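Local coordinates for Blo t 1 allergen (Blomia tropicalis, PDB 5JT8), which probably acts as a papain-like cysteine protease once its inhibitory propeptide is removed, and is an allergen of the mite Blomia tropicalis, at residues A[81-86]-A[301-306]; A[92-97]-A[277-282]; A[177-180]-A[185-188]; A[252-255]-A[260-263]; A[318-321]-A[325-328]. One frame throughout, in Å; residues are numbered along the deposited sequence.

Contact 1: A[81-86]-A[301-306]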
# COMPACT_ATOMS: atom_id res chain seq x y z
N GLN A 81 -16.44 3.19 -6.81
CA GLN A 81 -16.91 1.83 -6.55
C GLN A 81 -16.02 0.78 -7.24
O GLN A 81 -15.61 -0.19 -6.61
CB GLN A 81 -18.37 1.69 -7.02
CG GLN A 81 -19.18 0.66 -6.23
CD GLN A 81 -20.64 0.62 -6.65
OE1 GLN A 81 -21.08 1.42 -7.49
NE2 GLN A 81 -21.40 -0.30 -6.06
N GLU A 82 -15.71 1.00 -8.51
CA GLU A 82 -14.95 0.03 -9.31
C GLU A 82 -13.50 -0.10 -8.83
O GLU A 82 -13.01 -1.21 -8.63
CB GLU A 82 -14.98 0.43 -10.80
CG GLU A 82 -16.35 0.23 -11.47
CD GLU A 82 -16.32 0.46 -12.98
OE1 GLU A 82 -15.50 1.27 -13.46
OE2 GLU A 82 -17.14 -0.18 -13.69
N PHE A 83 -12.83 1.04 -8.67
CA PHE A 83 -11.46 1.08 -8.17
C PHE A 83 -11.33 0.35 -6.83
O PHE A 83 -10.47 -0.52 -6.66
CB PHE A 83 -11.01 2.54 -8.02
CG PHE A 83 -9.57 2.69 -7.62
CD1 PHE A 83 -8.56 2.13 -8.38
CD2 PHE A 83 -9.23 3.43 -6.50
CE1 PHE A 83 -7.24 2.28 -8.01
CE2 PHE A 83 -7.91 3.59 -6.14
CZ PHE A 83 -6.91 3.01 -6.89
N SER A 84 -12.20 0.69 -5.89
CA SER A 84 -12.25 0.01 -4.60
C SER A 84 -12.33 -1.51 -4.78
O SER A 84 -11.62 -2.26 -4.12
CB SER A 84 -13.43 0.52 -3.78
OG SER A 84 -13.54 -0.19 -2.56
N PHE A 85 -13.20 -1.96 -5.68
CA PHE A 85 -13.28 -3.39 -6.00
C PHE A 85 -11.99 -3.89 -6.65
O PHE A 85 -11.50 -4.97 -6.32
CB PHE A 85 -14.48 -3.67 -6.92
CG PHE A 85 -14.79 -5.14 -7.06
CD1 PHE A 85 -15.54 -5.80 -6.10
CD2 PHE A 85 -14.31 -5.86 -8.14
CE1 PHE A 85 -15.82 -7.16 -6.23
CE2 PHE A 85 -14.59 -7.21 -8.27
CZ PHE A 85 -15.34 -7.87 -7.31
N HIS A 86 -11.44 -3.10 -7.58
CA HIS A 86 -10.14 -3.41 -8.17
C HIS A 86 -9.05 -3.64 -7.11
O HIS A 86 -8.22 -4.54 -7.24
CB HIS A 86 -9.72 -2.28 -9.11
CG HIS A 86 -8.69 -2.68 -10.13
ND1 HIS A 86 -8.67 -3.94 -10.70
CD2 HIS A 86 -7.66 -2.00 -10.68
CE1 HIS A 86 -7.67 -4.01 -11.56
NE2 HIS A 86 -7.04 -2.84 -11.56
N ASN A 301 3.71 3.97 -1.46
CA ASN A 301 2.60 3.36 -2.18
C ASN A 301 3.16 2.43 -3.27
O ASN A 301 4.36 2.45 -3.54
CB ASN A 301 1.70 4.45 -2.77
CG ASN A 301 0.30 3.95 -3.12
OD1 ASN A 301 0.02 2.75 -3.10
ND2 ASN A 301 -0.59 4.88 -3.45
N SER A 302 2.30 1.62 -3.88
CA SER A 302 2.70 0.68 -4.91
C SER A 302 1.99 0.95 -6.24
O SER A 302 1.51 0.02 -6.91
CB SER A 302 2.43 -0.76 -4.45
OG SER A 302 1.07 -0.93 -4.06
N TRP A 303 1.92 2.22 -6.62
CA TRP A 303 1.23 2.62 -7.84
C TRP A 303 2.16 3.33 -8.83
O TRP A 303 1.71 4.15 -9.63
CB TRP A 303 0.05 3.54 -7.51
CG TRP A 303 -1.07 2.87 -6.74
CD1 TRP A 303 -1.27 1.54 -6.56
CD2 TRP A 303 -2.16 3.53 -6.07
NE1 TRP A 303 -2.40 1.32 -5.83
CE2 TRP A 303 -2.96 2.52 -5.50
CE3 TRP A 303 -2.52 4.87 -5.89
CZ2 TRP A 303 -4.12 2.81 -4.76
CZ3 TRP A 303 -3.66 5.16 -5.15
CH2 TRP A 303 -4.45 4.14 -4.60
N GLY A 304 3.44 3.00 -8.77
CA GLY A 304 4.42 3.59 -9.67
C GLY A 304 4.88 4.96 -9.19
O GLY A 304 4.27 5.57 -8.31
N THR A 305 5.96 5.44 -9.79
CA THR A 305 6.54 6.73 -9.42
C THR A 305 5.69 7.89 -9.93
O THR A 305 5.98 9.05 -9.64
CB THR A 305 7.97 6.89 -9.97
OG1 THR A 305 7.93 6.81 -11.41
CG2 THR A 305 8.89 5.81 -9.43
N GLY A 306 4.66 7.57 -10.71
CA GLY A 306 3.79 8.59 -11.28
C GLY A 306 2.78 9.11 -10.27
O GLY A 306 2.24 10.19 -10.45
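The rim of the Phe83 ring is directed at the six-membered ring of Trp303 in an offset edge-to-face pair, the centroids 5.4 Å apart and the planes at 66°. Phe83 CZ carries the touch, 3.5 Å from both Trp303 CZ2 and Trp303 CH2, with CH2 lying in the plane of the phenyl ring. Asn301 ND2 stands 3.1 Å above the opposite face of the indole, toward its rim, on the same side as His281. The two aromatic side chains meet from opposite directions: with CG anti to the backbone N (chi1 -175°), Phe83 reaches off helix 80-88, while Trp303 reaches out of the loop that follows strand 294-300. Further aromatic groups complete the cluster: His281 stacks on Trp303, Trp307 and Tyr75 meet it edge-to-face, and Tyr75 also meets Phe83. Asn301 OD1 receives the N-H of Ser302 at 2.7 Å and is hydrogen-bonded to His281 NE2 as well, so two groups fix the turn of its amide. A tryptophan packed beside a histidine-asparagine pair is the arrangement known from the active site of papain; here the propeptide adds its own phenylalanine to that wall, consistent with a proenzyme.

Contact 2: A[92-97]-A[277-282]. With NAG (2-acetamido-2-deoxy-beta-D-glucopyranose), chain D.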
# COMPACT_ATOMS: atom_id res chain seq x y z
N LEU A 92 -12.68 -7.68 2.27
CA LEU A 92 -11.79 -7.64 3.43
C LEU A 92 -12.54 -7.95 4.74
O LEU A 92 -13.32 -7.14 5.22
CB LEU A 92 -11.09 -6.27 3.53
CG LEU A 92 -9.91 -5.99 2.58
CD1 LEU A 92 -9.37 -4.58 2.77
CD2 LEU A 92 -8.78 -7.01 2.73
N ASN A 93 -12.31 -9.14 5.29
CA ASN A 93 -12.90 -9.55 6.57
C ASN A 93 -12.27 -8.78 7.74
O ASN A 93 -11.25 -9.19 8.30
CB ASN A 93 -12.76 -11.08 6.75
CG ASN A 93 -13.49 -11.62 7.99
OD1 ASN A 93 -13.67 -10.91 8.97
ND2 ASN A 93 -13.89 -12.90 7.94
N PHE A 94 -12.87 -7.65 8.11
CA PHE A 94 -12.36 -6.82 9.20
C PHE A 94 -12.44 -7.52 10.55
O PHE A 94 -11.65 -7.25 11.46
CB PHE A 94 -13.12 -5.49 9.27
CG PHE A 94 -13.15 -4.74 7.97
CD1 PHE A 94 -12.02 -4.08 7.50
CD2 PHE A 94 -14.32 -4.68 7.22
CE1 PHE A 94 -12.06 -3.39 6.30
CE2 PHE A 94 -14.36 -3.98 6.02
CZ PHE A 94 -13.23 -3.33 5.56
N THR A 95 -13.42 -8.41 10.69
CA THR A 95 -13.54 -9.21 11.90
C THR A 95 -12.28 -10.06 12.05
O THR A 95 -11.67 -10.12 13.12
CB THR A 95 -14.79 -10.11 11.85
OG1 THR A 95 -15.94 -9.29 11.57
CG2 THR A 95 -15.00 -10.81 13.17
N TYR A 96 -11.87 -10.69 10.95
CA TYR A 96 -10.64 -11.48 10.93
C TYR A 96 -9.42 -10.61 11.25
O TYR A 96 -8.56 -11.00 12.04
CB TYR A 96 -10.49 -12.16 9.56
CG TYR A 96 -9.14 -12.78 9.34
CD1 TYR A 96 -8.72 -13.86 10.11
CD2 TYR A 96 -8.27 -12.28 8.38
CE1 TYR A 96 -7.48 -14.42 9.93
CE2 TYR A 96 -7.02 -12.84 8.19
CZ TYR A 96 -6.63 -13.91 8.97
OH TYR A 96 -5.40 -14.48 8.79
N MET A 97 -9.36 -9.42 10.65
CA MET A 97 -8.24 -8.50 10.86
C MET A 97 -8.18 -7.95 12.29
O MET A 97 -7.10 -7.83 12.85
CB MET A 97 -8.32 -7.34 9.87
CG MET A 97 -8.27 -7.81 8.43
SD MET A 97 -8.38 -6.47 7.23
CE MET A 97 -6.80 -5.66 7.48
N ALA A 277 -13.33 4.21 8.93
CA ALA A 277 -13.44 2.79 9.25
C ALA A 277 -13.27 1.93 8.00
O ALA A 277 -12.98 0.74 8.08
CB ALA A 277 -14.77 2.50 9.93
N TYR A 278 -13.43 2.55 6.84
CA TYR A 278 -13.40 1.83 5.58
C TYR A 278 -11.99 1.75 5.02
O TYR A 278 -11.37 2.76 4.71
CB TYR A 278 -14.33 2.50 4.56
CG TYR A 278 -14.49 1.75 3.26
CD1 TYR A 278 -15.50 0.80 3.10
CD2 TYR A 278 -13.66 2.01 2.18
CE1 TYR A 278 -15.66 0.13 1.90
CE2 TYR A 278 -13.81 1.34 0.98
CZ TYR A 278 -14.81 0.40 0.84
OH TYR A 278 -14.96 -0.25 -0.36
N THR A 279 -11.50 0.53 4.88
CA THR A 279 -10.17 0.29 4.39
C THR A 279 -10.24 -0.65 3.17
O THR A 279 -11.03 -1.60 3.15
CB THR A 279 -9.32 -0.29 5.51
OG1 THR A 279 -10.18 -1.09 6.33
CG2 THR A 279 -8.74 0.82 6.39
N ASP A 280 -9.44 -0.37 2.14
CA ASP A 280 -9.36 -1.26 0.97
C ASP A 280 -7.99 -1.25 0.31
O ASP A 280 -7.82 -1.81 -0.77
CB ASP A 280 -10.43 -0.89 -0.08
CG ASP A 280 -10.32 0.55 -0.58
OD1 ASP A 280 -9.38 1.27 -0.19
OD2 ASP A 280 -11.20 0.95 -1.37
N HIS A 281 -7.01 -0.64 0.95
CA HIS A 281 -5.69 -0.56 0.34
C HIS A 281 -4.60 -0.69 1.38
O HIS A 281 -4.66 -0.05 2.42
CB HIS A 281 -5.56 0.77 -0.39
CG HIS A 281 -4.32 0.89 -1.22
ND1 HIS A 281 -3.85 -0.12 -2.03
CD2 HIS A 281 -3.48 1.94 -1.40
CE1 HIS A 281 -2.76 0.28 -2.65
NE2 HIS A 281 -2.52 1.53 -2.29
N ALA A 282 -3.61 -1.54 1.10
CA ALA A 282 -2.45 -1.68 1.97
C ALA A 282 -1.27 -0.88 1.44
O ALA A 282 -0.98 -0.95 0.25
CB ALA A 282 -2.05 -3.13 2.11
C1 NAG D . -14.57 -13.51 9.07
C2 NAG D . -15.59 -14.60 8.70
C3 NAG D . -16.22 -15.20 9.96
C4 NAG D . -15.15 -15.63 10.95
C5 NAG D . -14.23 -14.45 11.23
C6 NAG D . -13.10 -14.79 12.19
C7 NAG D . -16.50 -14.00 6.49
C8 NAG D . -17.66 -13.40 5.76
N2 NAG D . -16.62 -14.07 7.82
O3 NAG D . -17.02 -16.33 9.61
O4 NAG D . -15.74 -16.07 12.17
O5 NAG D . -13.62 -14.03 10.00
O6 NAG D . -11.98 -15.34 11.51
O7 NAG D . -15.49 -14.40 5.91
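Leu92 and Phe94 close on Thr279 with one apolar group each. Leu92 CD1 lies 3.4 Å from Thr279 O and 3.8 Å from Asp280 CA, pressing on the backbone. Phe94 presents its edge: CE1 comes within 3.0 Å of Thr279 OG1, near the ring plane, and CZ lies 3.7 Å from Thr279 O. Thr279 OG1 is buried with no polar partner in the model; the Thr279 chi1 of 33°, short of a staggered position, suggests some strain. One step outward, Leu92 O lies 3.3 Å above one face of the Phe94 ring, toward the rim. Across the contact, Asp280 turns its carboxylate elsewhere, OD2 being hydrogen-bonded to Ser257 OG and Ser84 OG. The helix start is set by Asn93, whose OD1 accepts the N-H of Tyr96 at 2.7 Å, the donor lying well above the carbonyl plane, while ND2 is bonded to C1 of the sugar. Asn93 thus serves both as N-cap and as glycan carrier of an Asn-Phe-Thr sequon. On the other segment, Asp280 and His281 both face Met254, which makes the opening of strand 281-291 a classic beta bulge.

Contact 3: A[177-180]-A[185-188]. With NO3 (nitrate ion), chain G.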
# COMPACT_ATOMS: atom_id res chain seq x y z
N TYR A 177 -3.82 -20.58 4.43
CA TYR A 177 -3.73 -19.12 4.26
C TYR A 177 -5.08 -18.54 3.87
O TYR A 177 -5.90 -19.23 3.28
CB TYR A 177 -2.69 -18.75 3.19
CG TYR A 177 -1.27 -19.07 3.59
CD1 TYR A 177 -0.50 -18.14 4.27
CD2 TYR A 177 -0.70 -20.30 3.29
CE1 TYR A 177 0.82 -18.44 4.66
CE2 TYR A 177 0.60 -20.61 3.66
CZ TYR A 177 1.35 -19.67 4.34
OH TYR A 177 2.65 -19.98 4.70
N GLN A 178 -5.29 -17.26 4.17
CA GLN A 178 -6.59 -16.63 3.97
C GLN A 178 -6.66 -15.63 2.82
O GLN A 178 -7.69 -14.99 2.62
CB GLN A 178 -7.03 -15.94 5.27
CG GLN A 178 -7.34 -16.90 6.40
CD GLN A 178 -8.44 -17.87 6.02
OE1 GLN A 178 -8.30 -19.09 6.19
NE2 GLN A 178 -9.53 -17.34 5.50
N CYS A 179 -5.58 -15.48 2.05
CA CYS A 179 -5.57 -14.49 0.96
C CYS A 179 -6.34 -14.90 -0.29
O CYS A 179 -6.65 -16.08 -0.51
CB CYS A 179 -4.13 -14.15 0.57
SG CYS A 179 -3.21 -13.57 1.98
N ASN A 180 -6.65 -13.90 -1.12
CA ASN A 180 -7.44 -14.13 -2.33
C ASN A 180 -6.76 -13.61 -3.61
O ASN A 180 -7.43 -13.19 -4.56
CB ASN A 180 -8.83 -13.52 -2.14
CG ASN A 180 -9.50 -14.01 -0.86
OD1 ASN A 180 -10.06 -15.10 -0.83
ND2 ASN A 180 -9.40 -13.21 0.21
N GLY A 185 -6.36 -9.41 -0.01
CA GLY A 185 -5.40 -10.14 0.80
C GLY A 185 -4.98 -9.43 2.07
O GLY A 185 -5.41 -8.31 2.36
N TYR A 186 -4.14 -10.11 2.83
CA TYR A 186 -3.75 -9.66 4.15
C TYR A 186 -2.25 -9.68 4.22
O TYR A 186 -1.64 -10.69 3.91
CB TYR A 186 -4.36 -10.56 5.22
CG TYR A 186 -5.85 -10.69 5.04
CD1 TYR A 186 -6.70 -9.68 5.46
CD2 TYR A 186 -6.41 -11.81 4.42
CE1 TYR A 186 -8.07 -9.77 5.29
CE2 TYR A 186 -7.79 -11.91 4.24
CZ TYR A 186 -8.61 -10.89 4.68
OH TYR A 186 -9.97 -10.95 4.52
N SER A 187 -1.65 -8.55 4.58
CA SER A 187 -0.20 -8.48 4.68
C SER A 187 0.27 -9.39 5.83
O SER A 187 1.38 -9.89 5.79
CB SER A 187 0.28 -7.03 4.90
OG SER A 187 0.12 -6.20 3.74
N THR A 188 -0.55 -9.58 6.85
CA THR A 188 -0.17 -10.46 7.96
C THR A 188 0.00 -11.89 7.45
O THR A 188 0.95 -12.59 7.81
CB THR A 188 -1.20 -10.45 9.11
OG1 THR A 188 -2.50 -10.65 8.57
CG2 THR A 188 -1.16 -9.11 9.87
N NO3 G . -3.13 -7.05 7.37
O1 NO3 G . -1.98 -6.76 6.95
O2 NO3 G . -3.67 -8.10 6.94
O3 NO3 G . -3.73 -6.31 8.21
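The sulfur of Cys179 meets the backbone of Tyr186. The N-H of Tyr186 points at Cys179 SG over 3.7 Å in a nearly straight but weak hydrogen bond (165°), for which the thiol stands ready beside its own backbone N, anti to the carbonyl carbon (chi1 -56°). This cysteine belongs to neither of the two disulfides of the chain, Cys134-Cys182 and Cys168-Cys214. Van der Waals contacts fill in around the bond: Cys179 CB lies 4.2 Å from Gly185 CA, and the sulfur approaches Tyr186 CD2 obliquely. The Tyr186 ring offers its edge to oxygen, Gln178 O lying in the ring plane 3.5 Å from CE2, and it also meets Tyr96 edge-to-face. Conventional hydrogen bonds hold the rest from outside. Tyr186 OH pairs with Asn93 N, and Tyr253 OH, in one of its two modelled conformers, is bonded to both Gly185 O and Ser187 N. Anion binding is the last kind. A nitrate, probably from the crystallisation liquor, rests at the start of helix 187-196, where Tyr186 is the N-cap; its O1 is 3.0 Å from Ser187 N, and Thr188 N gives it weak hydrogen bonds. In this papain-family loop, then, the polar link between the segments is a single weak N-H...S bond, beside one ring edge turned to a carbonyl oxygen, while the positive end of the helix dipole probably favours a negative guest.

Contact 4: A[252-255]-A[260-263]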
# COMPACT_ATOMS: atom_id res chain seq x y z
N ILE A 252 0.37 -0.50 6.71
CA ILE A 252 -0.90 0.01 7.19
C ILE A 252 -2.00 -0.30 6.17
O ILE A 252 -1.73 -0.51 4.99
CB ILE A 252 -0.88 1.55 7.44
CG1 ILE A 252 -0.59 2.29 6.13
CG2 ILE A 252 0.16 1.94 8.48
CD1 ILE A 252 -0.98 3.77 6.17
N TYR A 253 -3.23 -0.35 6.64
CA TYR A 253 -4.38 -0.50 5.77
C TYR A 253 -5.21 0.76 5.83
O TYR A 253 -5.55 1.23 6.91
CB TYR A 253 -5.23 -1.69 6.18
CG TYR A 253 -4.81 -2.96 5.51
CD1 TYR A 253 -3.67 -3.63 5.91
CD2 TYR A 253 -5.55 -3.48 4.45
CE1 TYR A 253 -3.29 -4.79 5.30
CE2 TYR A 253 -5.17 -4.65 3.83
CZ TYR A 253 -4.03 -5.31 4.27
OH TYR A 253 -3.63 -6.48 3.66
N MET A 254 -5.54 1.30 4.66
CA MET A 254 -6.27 2.54 4.64
C MET A 254 -7.28 2.61 3.50
O MET A 254 -7.53 1.63 2.80
CB MET A 254 -5.29 3.72 4.61
CG MET A 254 -4.07 3.49 3.76
SD MET A 254 -4.47 3.77 2.04
CE MET A 254 -5.15 5.43 2.16
N HIS A 255 -7.88 3.78 3.33
CA HIS A 255 -8.93 3.97 2.36
C HIS A 255 -8.33 4.48 1.05
O HIS A 255 -8.40 5.67 0.74
CB HIS A 255 -10.00 4.93 2.92
CG HIS A 255 -11.26 4.96 2.12
ND1 HIS A 255 -12.43 5.54 2.58
CD2 HIS A 255 -11.55 4.46 0.89
CE1 HIS A 255 -13.38 5.40 1.67
NE2 HIS A 255 -12.87 4.75 0.63
N TYR A 260 -9.36 11.86 -3.01
CA TYR A 260 -8.19 12.69 -2.71
C TYR A 260 -6.92 11.85 -2.65
O TYR A 260 -5.89 12.20 -3.21
CB TYR A 260 -8.40 13.45 -1.40
CG TYR A 260 -9.56 14.43 -1.45
CD1 TYR A 260 -10.86 14.00 -1.19
CD2 TYR A 260 -9.37 15.77 -1.77
CE1 TYR A 260 -11.93 14.89 -1.25
CE2 TYR A 260 -10.43 16.65 -1.83
CZ TYR A 260 -11.71 16.21 -1.57
OH TYR A 260 -12.78 17.08 -1.62
N PHE A 261 -6.99 10.72 -1.95
CA PHE A 261 -5.83 9.85 -1.88
C PHE A 261 -5.53 9.25 -3.25
O PHE A 261 -4.38 9.20 -3.68
CB PHE A 261 -6.02 8.74 -0.85
CG PHE A 261 -4.80 7.90 -0.68
CD1 PHE A 261 -3.77 8.31 0.17
CD2 PHE A 261 -4.65 6.73 -1.40
CE1 PHE A 261 -2.63 7.55 0.31
CE2 PHE A 261 -3.51 5.97 -1.28
CZ PHE A 261 -2.50 6.37 -0.41
N ARG A 262 -6.59 8.81 -3.92
CA ARG A 262 -6.51 8.22 -5.26
C ARG A 262 -5.66 9.03 -6.23
O ARG A 262 -4.79 8.50 -6.93
CB ARG A 262 -7.92 8.05 -5.82
CG ARG A 262 -8.02 7.36 -7.16
CD ARG A 262 -9.49 7.07 -7.48
NE ARG A 262 -9.66 6.59 -8.84
CZ ARG A 262 -10.83 6.27 -9.38
NH1 ARG A 262 -11.94 6.36 -8.67
NH2 ARG A 262 -10.87 5.85 -10.64
N ASN A 263 -5.91 10.33 -6.27
CA ASN A 263 -5.27 11.18 -7.27
C ASN A 263 -4.15 12.02 -6.72
O ASN A 263 -3.68 12.93 -7.40
CB ASN A 263 -6.31 12.08 -7.91
CG ASN A 263 -7.29 11.31 -8.75
OD1 ASN A 263 -6.98 10.91 -9.86
ND2 ASN A 263 -8.48 11.08 -8.20
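The side chains of Met254 and Phe261 cross at about a right angle, and Met254 ends on the ring. From CB, the chain first takes CG between the backbone N and the carbonyl carbon (chi1 38°), and bends again at chi2 and chi3, so that a side chain leaving the strand curls round toward the helix. It also packs on Val283 of the adjoining strand 281-291. SD then comes over the ring, 4.1 Å from both Phe261 CZ and Phe261 CE2 and 22° off the ring normal. CE completes the descent: it stands 3.5 Å above the centre of the Phe261 ring, nearly on the normal, and about equally distant from all six ring carbons. Sulfur and methyl on one face make this a Met-aromatic contact with a CH-pi component, and it ties the end of strand 250-254, in the sheet-rich domain of the papain fold, to the short helix 259-262 just downstream. Phe261 meets the methyl because its CG is anti to the backbone N (chi1 -176°), which carries the ring off the helix. Phe261 CB has a looser neighbour in His255 O, at 4.2 Å. The imidazole of His255 serves another partner, ND1 being hydrogen-bonded to Asp276 OD2. On the helix, Arg262 NH2 is hydrogen-bonded to the backbone oxygens of Met78 and Tyr75, which ties propeptide residues just ahead of helix 80-88 to this turn.

Contact 5: A[318-321]-A[325-328]. Unlike the reference sequence in segment 325-328: Tyr327 (reference Phe). With NO3 (nitrate ion), chain J.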
# COMPACT_ATOMS: atom_id res chain seq x y z
N GLY A 318 -2.58 12.86 13.23
CA GLY A 318 -3.38 13.41 14.31
C GLY A 318 -4.88 13.15 14.25
O GLY A 318 -5.62 13.58 15.14
N HIS A 319 -5.33 12.43 13.23
CA HIS A 319 -6.77 12.28 13.03
C HIS A 319 -7.22 10.93 12.49
O HIS A 319 -8.36 10.82 12.03
CB HIS A 319 -7.30 13.36 12.08
CG HIS A 319 -7.02 14.75 12.55
ND1 HIS A 319 -7.78 15.37 13.52
CD2 HIS A 319 -6.05 15.63 12.21
CE1 HIS A 319 -7.30 16.58 13.74
NE2 HIS A 319 -6.25 16.77 12.96
N ASN A 320 -6.34 9.94 12.54
CA ASN A 320 -6.60 8.65 11.92
C ASN A 320 -7.17 8.87 10.54
O ASN A 320 -8.18 8.26 10.16
CB ASN A 320 -7.57 7.79 12.76
CG ASN A 320 -7.73 6.38 12.19
OD1 ASN A 320 -6.88 5.92 11.41
ND2 ASN A 320 -8.82 5.70 12.55
N SER A 321 -6.57 9.79 9.81
CA SER A 321 -7.04 10.15 8.49
C SER A 321 -7.05 8.90 7.59
O SER A 321 -6.06 8.16 7.55
CB SER A 321 -6.16 11.25 7.89
OG SER A 321 -6.56 11.53 6.57
N ASN A 325 -4.27 4.61 11.05
CA ASN A 325 -3.96 3.97 12.33
C ASN A 325 -4.72 2.68 12.65
O ASN A 325 -4.56 2.12 13.74
CB ASN A 325 -4.23 4.95 13.49
CG ASN A 325 -3.42 6.22 13.40
OD1 ASN A 325 -3.56 7.00 12.46
ND2 ASN A 325 -2.56 6.45 14.40
N ASN A 326 -5.57 2.21 11.74
CA ASN A 326 -6.45 1.09 12.08
C ASN A 326 -5.69 -0.22 12.21
O ASN A 326 -5.87 -0.95 13.19
CB ASN A 326 -7.57 0.95 11.04
CG ASN A 326 -8.60 2.08 11.12
OD1 ASN A 326 -8.58 2.88 12.06
ND2 ASN A 326 -9.52 2.12 10.16
N TYR A 327 -4.84 -0.52 11.24
CA TYR A 327 -4.22 -1.83 11.12
C TYR A 327 -2.75 -1.73 10.78
O TYR A 327 -2.33 -1.95 9.63
CB TYR A 327 -4.91 -2.67 10.04
CG TYR A 327 -6.39 -2.82 10.23
CD1 TYR A 327 -6.91 -3.66 11.21
CD2 TYR A 327 -7.28 -2.13 9.41
CE1 TYR A 327 -8.28 -3.81 11.37
CE2 TYR A 327 -8.65 -2.27 9.58
CZ TYR A 327 -9.14 -3.10 10.56
OH TYR A 327 -10.49 -3.24 10.71
N VAL A 328 -1.95 -1.42 11.78
CA VAL A 328 -0.54 -1.22 11.59
C VAL A 328 0.22 -2.48 12.01
O VAL A 328 0.01 -2.99 13.12
CB VAL A 328 -0.06 -0.01 12.37
CG1 VAL A 328 1.42 0.24 12.13
CG2 VAL A 328 -0.90 1.22 11.97
N NO3 J . -10.67 14.37 14.82
O1 NO3 J . -10.71 15.64 14.76
O2 NO3 J . -11.74 13.71 14.87
O3 NO3 J . -9.55 13.77 14.83
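Asn326 OD1 is gripped by two groups: Asn320 ND2 donates to it at 2.9 Å, and His234 ND1 adds a weak hydrogen bond. The other end of the Asn320 amide works too, Asn320 OD1 taking the backbone N-H of Asn325, also at 2.9 Å, with the donor tilted 32° from the carbonyl plane. Used at both ends, the Asn320 amide has its flip decided, oxygen toward Asn325 and nitrogen toward Asn326. It reaches across because CG is anti to the backbone N (chi1 -173°), on a residue whose backbone is in the left-handed helical region. The side chains of Asn320 and Asn326 cross at about a right angle, their amide planes 70° apart. Second partners fix the remaining amide nitrogens: Asn325 ND2 bonds to Ser235 O and Asp237 OD1, Asn326 ND2 to Asp276 O. Nearby, His319 ND1 donates at 2.7 Å to O3 of a nitrate, probably from the crystallisation liquor, that Asn275 ND2 also holds. The asparagine cluster closes a turn in the loop between strands 312-316 and 329-332; just beyond it, Tyr327 packs on helix 94-100 and strand 250-254, while Val328 lies against helix 237-247 and that same strand.

Contacts 1 and 2 each pair a segment from the first third of the chain with one in the protease domain, spanning about 200 residues; contacts 3 and 4 lie between their ends in sequence, and contact 5 follows. Contacts 1 and 4 are neighbours, centres about 9 Å apart, where Trp303 touches Phe261. Contacts 2 and 4 share one sheet through strands 281-291 and 250-254. Tyr327 brings contact 5 against contact 2, about 13 Å away between centres, whereas contacts 3 and 5, about 21 Å apart, do not touch. Helices 80-88 and 94-100 follow each other in the chain, so two successive helices lean on the protease domain, as expected of a papain-like proenzyme.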